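Local structure of glutathione S-transferase (Bombyx mori, 4E8H) at residues A73-L78 with D162-V167; R96-Q101 with F152-N157; V167-I172 with K187-T192. The protein probably catalyses the conjugation of glutathione to electrophilic compounds, as a homodimeric glutathione S-transferase with glutathione bound in this structure. All blocks are in the same frame, centred on the assembly; numbering follows the deposited sequence.

Contacts 1 and 3 are buried and both use helix 160-174, on successive segments. Contact 1 joins that helix to helix 71-82 of the thioredoxin-like domain; contact 3 joins it to helix 183-196 within the helical domain. Contact 2 is partly buried, lies further out, and sets a turn against helix 93-124. The chemistry follows the place. Contact 1 brings an amide against branched side chains, contact 2 is largely apolar, and contact 3 is aromatic and aliphatic. D162, on a segment of contact 1, ties the three together through its carboxylate. Segments 73-78 and 96-101 also touch the second subunit.

Contact 1 (A73-L78 with D162-V167); sequences AIQTYL and DITIVV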
loop_
_atom_site.group_PDB
_atom_site.type_symbol
_atom_site.label_atom_id
_atom_site.label_comp_id
_atom_site.label_asym_id
_atom_site.label_seq_id
_atom_site.Cartn_x
_atom_site.Cartn_y
_atom_site.Cartn_z
ATOM N N ALA B 73 3.617 -4.603 5.268
ATOM C CA ALA B 73 4.313 -5.816 4.821
ATOM C C ALA B 73 4.847 -6.624 6.008
ATOM O O ALA B 73 4.823 -7.858 5.987
ATOM C CB ALA B 73 5.441 -5.466 3.862
ATOM N N ILE B 74 5.329 -5.920 7.034
ATOM C CA ILE B 74 5.774 -6.551 8.281
ATOM C C ILE B 74 4.614 -7.269 8.975
ATOM O O ILE B 74 4.743 -8.433 9.362
ATOM C CB ILE B 74 6.435 -5.532 9.247
ATOM C CG1 ILE B 74 7.747 -5.000 8.656
ATOM C CG2 ILE B 74 6.697 -6.175 10.612
ATOM C CD1 ILE B 74 8.303 -3.765 9.360
ATOM N N GLN B 75 3.487 -6.572 9.117
ATOM C CA GLN B 75 2.273 -7.139 9.707
ATOM C C GLN B 75 1.864 -8.452 9.052
ATOM O O GLN B 75 1.653 -9.458 9.737
ATOM C CB GLN B 75 1.109 -6.169 9.555
ATOM C CG GLN B 75 1.045 -5.058 10.561
ATOM C CD GLN B 75 -0.214 -4.246 10.381
ATOM O OE1 GLN B 75 -0.338 -3.468 9.433
ATOM N NE2 GLN B 75 -1.173 -4.439 11.278
ATOM N N THR B 76 1.738 -8.427 7.728
ATOM C CA THR B 76 1.287 -9.593 6.979
ATOM C C THR B 76 2.315 -10.725 7.027
ATOM O O THR B 76 1.939 -11.897 7.116
ATOM C CB THR B 76 0.918 -9.245 5.517
ATOM O OG1 THR B 76 2.026 -8.605 4.874
ATOM C CG2 THR B 76 -0.296 -8.321 5.475
ATOM N N TYR B 77 3.602 -10.370 6.989
ATOM C CA TYR B 77 4.682 -11.354 7.143
ATOM C C TYR B 77 4.625 -12.097 8.479
ATOM O O TYR B 77 4.803 -13.316 8.517
ATOM C CB TYR B 77 6.068 -10.714 6.968
ATOM C CG TYR B 77 7.204 -11.625 7.404
ATOM C CD1 TYR B 77 7.527 -12.768 6.670
ATOM C CD2 TYR B 77 7.941 -11.356 8.560
ATOM C CE1 TYR B 77 8.558 -13.617 7.071
ATOM C CE2 TYR B 77 8.977 -12.201 8.969
ATOM C CZ TYR B 77 9.280 -13.327 8.217
ATOM O OH TYR B 77 10.302 -14.163 8.609
ATOM N N LEU B 78 4.391 -11.365 9.568
ATOM C CA LEU B 78 4.330 -11.982 10.891
ATOM C C LEU B 78 3.195 -13.005 10.975
ATOM O O LEU B 78 3.358 -14.068 11.579
ATOM C CB LEU B 78 4.223 -10.928 12.002
ATOM C CG LEU B 78 5.374 -9.923 12.171
ATOM C CD1 LEU B 78 5.082 -8.954 13.309
ATOM C CD2 LEU B 78 6.723 -10.607 12.384
ATOM N N ASP B 162 -7.645 -3.874 10.541
ATOM C CA ASP B 162 -8.196 -3.177 11.715
ATOM C C ASP B 162 -7.101 -2.596 12.602
ATOM O O ASP B 162 -7.239 -1.486 13.115
ATOM C CB ASP B 162 -9.057 -4.114 12.565
ATOM C CG ASP B 162 -10.231 -4.677 11.805
ATOM O OD1 ASP B 162 -11.247 -3.966 11.658
ATOM O OD2 ASP B 162 -10.139 -5.838 11.360
ATOM N N ILE B 163 -6.023 -3.357 12.782
ATOM C CA ILE B 163 -4.927 -2.962 13.667
ATOM C C ILE B 163 -4.203 -1.700 13.171
ATOM O O ILE B 163 -3.945 -0.790 13.961
ATOM C CB ILE B 163 -3.939 -4.142 13.940
ATOM C CG1 ILE B 163 -4.683 -5.323 14.588
ATOM C CG2 ILE B 163 -2.766 -3.684 14.817
ATOM C CD1 ILE B 163 -3.818 -6.557 14.872
ATOM N N THR B 164 -3.895 -1.625 11.876
ATOM C CA THR B 164 -3.207 -0.439 11.340
ATOM C C THR B 164 -4.120 0.791 11.221
ATOM O O THR B 164 -3.692 1.915 11.498
ATOM C CB THR B 164 -2.448 -0.718 10.007
ATOM O OG1 THR B 164 -1.851 0.495 9.530
ATOM C CG2 THR B 164 -3.377 -1.286 8.939
ATOM N N ILE B 165 -5.372 0.562 10.826
ATOM C CA ILE B 165 -6.368 1.629 10.726
ATOM C C ILE B 165 -6.668 2.240 12.107
ATOM O O ILE B 165 -6.780 3.463 12.233
ATOM C CB ILE B 165 -7.657 1.144 9.990
ATOM C CG1 ILE B 165 -7.368 0.971 8.491
ATOM C CG2 ILE B 165 -8.821 2.115 10.205
ATOM C CD1 ILE B 165 -8.425 0.189 7.712
ATOM N N VAL B 166 -6.759 1.393 13.135
ATOM C CA VAL B 166 -7.075 1.853 14.496
ATOM C C VAL B 166 -6.029 2.822 15.074
ATOM O O VAL B 166 -6.365 3.669 15.903
ATOM C CB VAL B 166 -7.384 0.673 15.477
ATOM C CG1 VAL B 166 -6.121 0.139 16.147
ATOM C CG2 VAL B 166 -8.408 1.095 16.527
ATOM N N VAL B 167 -4.778 2.703 14.626
ATOM C CA VAL B 167 -3.722 3.632 15.039
ATOM C C VAL B 167 -4.104 5.072 14.673
ATOM O O VAL B 167 -3.968 5.986 15.492
ATOM C CB VAL B 167 -2.341 3.256 14.431
ATOM C CG1 VAL B 167 -1.303 4.330 14.737
ATOM C CG2 VAL B 167 -1.869 1.907 14.963
#
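Q75 and T164 mark the nearest approach of two helical segments, A73-L78 and D162-V167, with their CA atoms 8.8 Å apart. No hydrogen bond crosses between the segments. The gap is bridged by one long side chain, that of Q75, which starts toward the other helix. Its CG stands beside the backbone N (chi1 -81°), and the chain then runs extended, so the amide is carried across to I163 and T164. The two ends of the amide meet different residues. OE1 lies 3.5 Å from CB of T164 and is also near its CG2. NE2 lies 3.9 Å from CB of I163 and is near its CG2. The glutamine chain meets T164 nearly square on.

The polar bonds of this pair go elsewhere. Q75 NE2 is hydrogen-bonded to T24 OG1 of helix 16-27 and to V160 O in the first turn of helix 160-174. T164 OG1 is anti to its own backbone N (chi1 178°) and bonds D106 OD2 of helix 93-124. Substituting an alanine for Q75 would probably open a gap beside I163 and T164 and leave T24 OG1 and V160 O without this amide partner.

The contact joins the thioredoxin-like domain to the helical domain. T164 also lies close to R72 and S71, which bind glutathione. Q75 OE1 is buried with no partner in the model. The amide is therefore held by its NH2 end, while its oxygen rests against carbon, which probably carries some energetic cost at a buried domain interface.

Contact 2 (R96-Q101 with F152-N157); sequences RAIIDQ and FVAGEN
A154 CB is the centre of this contact and meets two isoleucines of helix 93-124. It lies 3.7 Å from CG1 of I99 and 3.9 Å from CG2 of I98. The same CG2 also comes within 3.8 Å of the backbone O of A154. In I98 this methyl is anti to the backbone N and CG1 is beside it (chi1 -60°), which puts the CG2 branch over the alanine. I99 and A154 are also the closest backbone pair, with CA atoms 5.5 Å apart.

A type I turn from F152 to G155 presents the alanine. F152 N and G155 O are 3.1 Å apart in one hydrogen bond, and G155 N and F152 O pair in another. G155 has backbone angles that would jam a side chain against the carbonyl before it. Further out, V153 N bonds D162 OD1 and V153 O accepts from R102 NE. I99 packs on V160 of its own chain; I98 packs on F66 of the second subunit.

No hydrogen bond crosses between the two segments. The side-chain contacts are apolar, and the short methyl of A154 lets the turn lie close to the helix, while its own backbone bonds, with D162 and R102, hold the turn.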
loop_
_atom_site.group_PDB
_atom_site.type_symbol
_atom_site.label_atom_id
_atom_site.label_comp_id
_atom_site.label_asym_id
_atom_site.label_seq_id
_atom_site.Cartn_x
_atom_site.Cartn_y
_atom_site.Cartn_z
ATOM N N ARG B 96 -8.613 -12.702 1.802
ATOM C CA ARG B 96 -7.297 -12.065 1.752
ATOM C C ARG B 96 -7.322 -10.799 0.891
ATOM O O ARG B 96 -6.719 -9.789 1.258
ATOM C CB ARG B 96 -6.241 -13.042 1.231
ATOM C CG ARG B 96 -4.816 -12.500 1.242
ATOM C CD ARG B 96 -3.825 -13.614 0.995
ATOM N NE ARG B 96 -3.652 -14.445 2.185
ATOM C CZ ARG B 96 -2.507 -14.590 2.844
ATOM N NH1 ARG B 96 -1.406 -13.976 2.424
ATOM N NH2 ARG B 96 -2.456 -15.366 3.917
ATOM N N ALA B 97 -8.024 -10.862 -0.240
ATOM C CA ALA B 97 -8.137 -9.730 -1.167
ATOM C C ALA B 97 -8.791 -8.498 -0.541
ATOM O O ALA B 97 -8.330 -7.374 -0.755
ATOM C CB ALA B 97 -8.885 -10.143 -2.428
ATOM N N ILE B 98 -9.864 -8.715 0.220
ATOM C CA ILE B 98 -10.555 -7.632 0.928
ATOM C C ILE B 98 -9.612 -6.962 1.933
ATOM O O ILE B 98 -9.537 -5.732 1.994
ATOM C CB ILE B 98 -11.854 -8.129 1.628
ATOM C CG1 ILE B 98 -12.829 -8.712 0.596
ATOM C CG2 ILE B 98 -12.521 -6.994 2.409
ATOM C CD1 ILE B 98 -13.997 -9.496 1.197
ATOM N N ILE B 99 -8.887 -7.776 2.698
ATOM C CA ILE B 99 -7.892 -7.266 3.641
ATOM C C ILE B 99 -6.835 -6.450 2.901
ATOM O O ILE B 99 -6.472 -5.359 3.346
ATOM C CB ILE B 99 -7.228 -8.399 4.458
ATOM C CG1 ILE B 99 -8.275 -9.125 5.302
ATOM C CG2 ILE B 99 -6.129 -7.844 5.370
ATOM C CD1 ILE B 99 -7.847 -10.493 5.758
ATOM N N ASP B 100 -6.363 -6.965 1.766
ATOM C CA ASP B 100 -5.347 -6.264 0.982
ATOM C C ASP B 100 -5.822 -4.910 0.468
ATOM O O ASP B 100 -5.052 -3.947 0.469
ATOM C CB ASP B 100 -4.811 -7.139 -0.157
ATOM C CG ASP B 100 -3.863 -8.218 0.341
ATOM O OD1 ASP B 100 -3.248 -8.036 1.416
ATOM O OD2 ASP B 100 -3.735 -9.257 -0.341
ATOM N N GLN B 101 -7.086 -4.834 0.049
ATOM C CA GLN B 101 -7.673 -3.559 -0.364
ATOM C C GLN B 101 -7.738 -2.566 0.802
ATOM O O GLN B 101 -7.443 -1.382 0.623
ATOM C CB GLN B 101 -9.053 -3.757 -1.005
ATOM C CG GLN B 101 -9.770 -2.457 -1.393
ATOM C CD GLN B 101 -10.605 -1.884 -0.259
ATOM O OE1 GLN B 101 -11.322 -2.613 0.426
ATOM N NE2 GLN B 101 -10.520 -0.571 -0.060
ATOM N N PHE B 152 -16.019 -5.613 11.614
ATOM C CA PHE B 152 -14.624 -5.233 11.380
ATOM C C PHE B 152 -14.426 -4.833 9.920
ATOM O O PHE B 152 -15.286 -5.115 9.084
ATOM C CB PHE B 152 -13.680 -6.362 11.809
ATOM C CG PHE B 152 -13.719 -6.644 13.287
ATOM C CD1 PHE B 152 -13.066 -5.803 14.184
ATOM C CD2 PHE B 152 -14.425 -7.736 13.784
ATOM C CE1 PHE B 152 -13.107 -6.048 15.554
ATOM C CE2 PHE B 152 -14.470 -7.991 15.156
ATOM C CZ PHE B 152 -13.809 -7.145 16.041
ATOM N N VAL B 153 -13.309 -4.174 9.614
ATOM C CA VAL B 153 -13.135 -3.551 8.291
ATOM C C VAL B 153 -13.225 -4.521 7.108
ATOM O O VAL B 153 -13.700 -4.144 6.037
ATOM C CB VAL B 153 -11.850 -2.674 8.184
ATOM C CG1 VAL B 153 -11.923 -1.491 9.144
ATOM C CG2 VAL B 153 -10.584 -3.498 8.419
ATOM N N ALA B 154 -12.789 -5.762 7.309
ATOM C CA ALA B 154 -12.758 -6.743 6.225
ATOM C C ALA B 154 -13.819 -7.841 6.335
ATOM O O ALA B 154 -13.904 -8.706 5.462
ATOM C CB ALA B 154 -11.369 -7.353 6.105
ATOM N N GLY B 155 -14.624 -7.806 7.394
ATOM C CA GLY B 155 -15.666 -8.813 7.592
ATOM C C GLY B 155 -15.981 -9.110 9.046
ATOM O O GLY B 155 -16.051 -8.199 9.872
ATOM N N GLU B 156 -16.159 -10.393 9.356
ATOM C CA GLU B 156 -16.647 -10.829 10.670
ATOM C C GLU B 156 -15.587 -10.852 11.769
ATOM O O GLU B 156 -15.914 -10.741 12.952
ATOM C CB GLU B 156 -17.325 -12.203 10.570
ATOM C CG GLU B 156 -18.661 -12.201 9.822
ATOM C CD GLU B 156 -19.674 -11.224 10.406
ATOM O OE1 GLU B 156 -19.895 -11.244 11.637
ATOM O OE2 GLU B 156 -20.254 -10.438 9.628
ATOM N N ASN B 157 -14.325 -10.994 11.377
ATOM C CA ASN B 157 -13.233 -11.115 12.337
ATOM C C ASN B 157 -12.215 -9.987 12.205
ATOM O O ASN B 157 -12.034 -9.436 11.117
ATOM C CB ASN B 157 -12.547 -12.475 12.175
ATOM C CG ASN B 157 -13.521 -13.637 12.284
ATOM O OD1 ASN B 157 -14.171 -13.825 13.314
ATOM N ND2 ASN B 157 -13.625 -14.425 11.219
#

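Contact 3 (V167-I172 with K187-T192); sequences VTITNI and KWFERT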
loop_
_atom_site.group_PDB
_atom_site.type_symbol
_atom_site.label_atom_id
_atom_site.label_comp_id
_atom_site.label_asym_id
_atom_site.label_seq_id
_atom_site.Cartn_x
_atom_site.Cartn_y
_atom_site.Cartn_z
ATOM N N VAL B 167 -4.778 2.703 14.626
ATOM C CA VAL B 167 -3.722 3.632 15.039
ATOM C C VAL B 167 -4.104 5.072 14.673
ATOM O O VAL B 167 -3.968 5.986 15.492
ATOM C CB VAL B 167 -2.341 3.256 14.431
ATOM C CG1 VAL B 167 -1.303 4.330 14.737
ATOM C CG2 VAL B 167 -1.869 1.907 14.963
ATOM N N THR B 168 -4.599 5.251 13.451
ATOM C CA THR B 168 -5.010 6.558 12.941
ATOM C C THR B 168 -6.209 7.114 13.704
ATOM O O THR B 168 -6.261 8.308 14.017
ATOM C CB THR B 168 -5.304 6.481 11.425
ATOM O OG1 THR B 168 -4.076 6.260 10.724
ATOM C CG2 THR B 168 -5.941 7.768 10.905
ATOM N N ILE B 169 -7.164 6.240 14.001
ATOM C CA ILE B 169 -8.356 6.626 14.744
ATOM C C ILE B 169 -7.979 6.965 16.188
ATOM O O ILE B 169 -8.513 7.921 16.760
ATOM C CB ILE B 169 -9.469 5.542 14.650
ATOM C CG1 ILE B 169 -9.820 5.250 13.178
ATOM C CG2 ILE B 169 -10.716 5.951 15.433
ATOM C CD1 ILE B 169 -10.217 6.477 12.337
ATOM N N THR B 170 -7.041 6.208 16.758
ATOM C CA THR B 170 -6.495 6.526 18.078
ATOM C C THR B 170 -5.834 7.910 18.081
ATOM O O THR B 170 -6.062 8.701 19.001
ATOM C CB THR B 170 -5.497 5.449 18.573
ATOM O OG1 THR B 170 -6.155 4.176 18.630
ATOM C CG2 THR B 170 -4.966 5.788 19.969
ATOM N N ASN B 171 -5.038 8.207 17.053
ATOM C CA ASN B 171 -4.373 9.507 16.964
ATOM C C ASN B 171 -5.346 10.683 16.906
ATOM O O ASN B 171 -5.215 11.632 17.679
ATOM C CB ASN B 171 -3.401 9.559 15.783
ATOM C CG ASN B 171 -2.120 8.789 16.042
ATOM O OD1 ASN B 171 -1.650 8.693 17.177
ATOM N ND2 ASN B 171 -1.544 8.240 14.983
ATOM N N ILE B 172 -6.324 10.610 16.004
ATOM C CA ILE B 172 -7.288 11.704 15.844
ATOM C C ILE B 172 -8.154 11.902 17.095
ATOM O O ILE B 172 -8.519 13.031 17.428
ATOM C CB ILE B 172 -8.127 11.600 14.533
ATOM C CG1 ILE B 172 -9.097 10.407 14.566
ATOM C CG2 ILE B 172 -7.200 11.550 13.309
ATOM C CD1 ILE B 172 -10.143 10.420 13.451
ATOM N N LYS B 187 -18.707 2.654 16.854
ATOM C CA LYS B 187 -18.953 1.319 17.408
ATOM C C LYS B 187 -17.783 0.377 17.136
ATOM O O LYS B 187 -17.385 -0.395 18.011
ATOM C CB LYS B 187 -20.248 0.724 16.844
ATOM C CG LYS B 187 -21.516 1.458 17.261
ATOM C CD LYS B 187 -22.709 1.007 16.431
ATOM C CE LYS B 187 -23.854 2.006 16.523
ATOM N NZ LYS B 187 -24.966 1.671 15.589
ATOM N N TRP B 188 -17.246 0.448 15.919
ATOM C CA TRP B 188 -16.075 -0.335 15.530
ATOM C C TRP B 188 -14.866 -0.005 16.399
ATOM O O TRP B 188 -14.100 -0.898 16.758
ATOM C CB TRP B 188 -15.740 -0.107 14.053
ATOM C CG TRP B 188 -14.358 -0.552 13.657
ATOM C CD1 TRP B 188 -13.990 -1.790 13.215
ATOM C CD2 TRP B 188 -13.161 0.240 13.666
ATOM N NE1 TRP B 188 -12.643 -1.821 12.947
ATOM C CE2 TRP B 188 -12.109 -0.588 13.215
ATOM C CE3 TRP B 188 -12.876 1.570 14.010
ATOM C CZ2 TRP B 188 -10.791 -0.133 13.102
ATOM C CZ3 TRP B 188 -11.563 2.022 13.900
ATOM C CH2 TRP B 188 -10.539 1.171 13.447
ATOM N N PHE B 189 -14.694 1.275 16.722
ATOM C CA PHE B 189 -13.551 1.721 17.520
ATOM C C PHE B 189 -13.619 1.171 18.947
ATOM O O PHE B 189 -12.608 0.710 19.485
ATOM C CB PHE B 189 -13.436 3.255 17.490
ATOM C CG PHE B 189 -12.256 3.814 18.252
ATOM C CD1 PHE B 189 -10.960 3.347 18.031
ATOM C CD2 PHE B 189 -12.444 4.847 19.167
ATOM C CE1 PHE B 189 -9.874 3.884 18.736
ATOM C CE2 PHE B 189 -11.369 5.393 19.873
ATOM C CZ PHE B 189 -10.082 4.910 19.658
ATOM N N GLU B 190 -14.810 1.197 19.544
ATOM C CA GLU B 190 -15.008 0.641 20.885
ATOM C C GLU B 190 -14.784 -0.868 20.874
ATOM O O GLU B 190 -14.165 -1.418 21.785
ATOM C CB GLU B 190 -16.402 0.979 21.428
ATOM C CG GLU B 190 -16.666 2.477 21.627
ATOM C CD GLU B 190 -15.653 3.155 22.542
ATOM O OE1 GLU B 190 -15.349 2.599 23.620
ATOM O OE2 GLU B 190 -15.167 4.252 22.184
ATOM N N ARG B 191 -15.274 -1.519 19.819
ATOM C CA ARG B 191 -15.116 -2.955 19.613
ATOM C C ARG B 191 -13.646 -3.378 19.504
ATOM O O ARG B 191 -13.226 -4.341 20.146
ATOM C CB ARG B 191 -15.881 -3.369 18.352
ATOM C CG ARG B 191 -16.025 -4.870 18.134
ATOM C CD ARG B 191 -16.867 -5.175 16.892
ATOM N NE ARG B 191 -18.214 -4.605 16.976
ATOM C CZ ARG B 191 -18.690 -3.654 16.175
ATOM N NH1 ARG B 191 -17.945 -3.148 15.199
ATOM N NH2 ARG B 191 -19.928 -3.210 16.345
ATOM N N THR B 192 -12.877 -2.649 18.695
ATOM C CA THR B 192 -11.488 -3.004 18.389
ATOM C C THR B 192 -10.552 -2.725 19.570
ATOM O O THR B 192 -9.637 -3.509 19.838
ATOM C CB THR B 192 -11.006 -2.306 17.091
ATOM O OG1 THR B 192 -11.911 -2.617 16.022
ATOM C CG2 THR B 192 -9.599 -2.751 16.699
#
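The F189 ring takes I169 over one face and T170 at its edge. CG2 of I169 stands 3.9 Å from the ring centroid, 19° off the normal. This is a CH-pi contact, shifted toward the CD1 rim. OG1 of T170 comes to the edge near the ring plane, 3.7 Å from CE1. The W188 ring meets the other branch of I169: CG1 sits at its edge near the plane, 3.7 Å from CZ3. One W188 face carries T192 OG1, 3.3 Å above the plane and offset toward the rim.

I169 thus splits its two branches between two aromatic rings. Its CG2 is anti to the backbone N and CG1 lies beside it (chi1 -56°), a rotation that turns CG2 to F189 and CG1 to W188. F189 points toward helix 160-174 from its backbone. The side chains of I169 and F189 lie alongside each other and point opposite ways.

T192 OG1 donates to W188 O at 2.9 Å, and T192 N bonds the same oxygen from the opposite face of its plane. The hydroxyl is thereby held over the tryptophan of its own helix. Polar ends near the contact have partners elsewhere. T170 OG1 is hydrogen-bonded to D205 OD2, to Y201 OH and to V166 O. W188 NE1 bonds D162 OD1 at the start of helix 160-174.

The two segment axes cross at -107°, 11.2 Å apart at closest approach. I169 and F189 are the nearest backbone pair. This steep, side-chain-mediated crossing joins helices 160-174 and 183-196 in the all-helical C-terminal domain of the glutathione S-transferase fold.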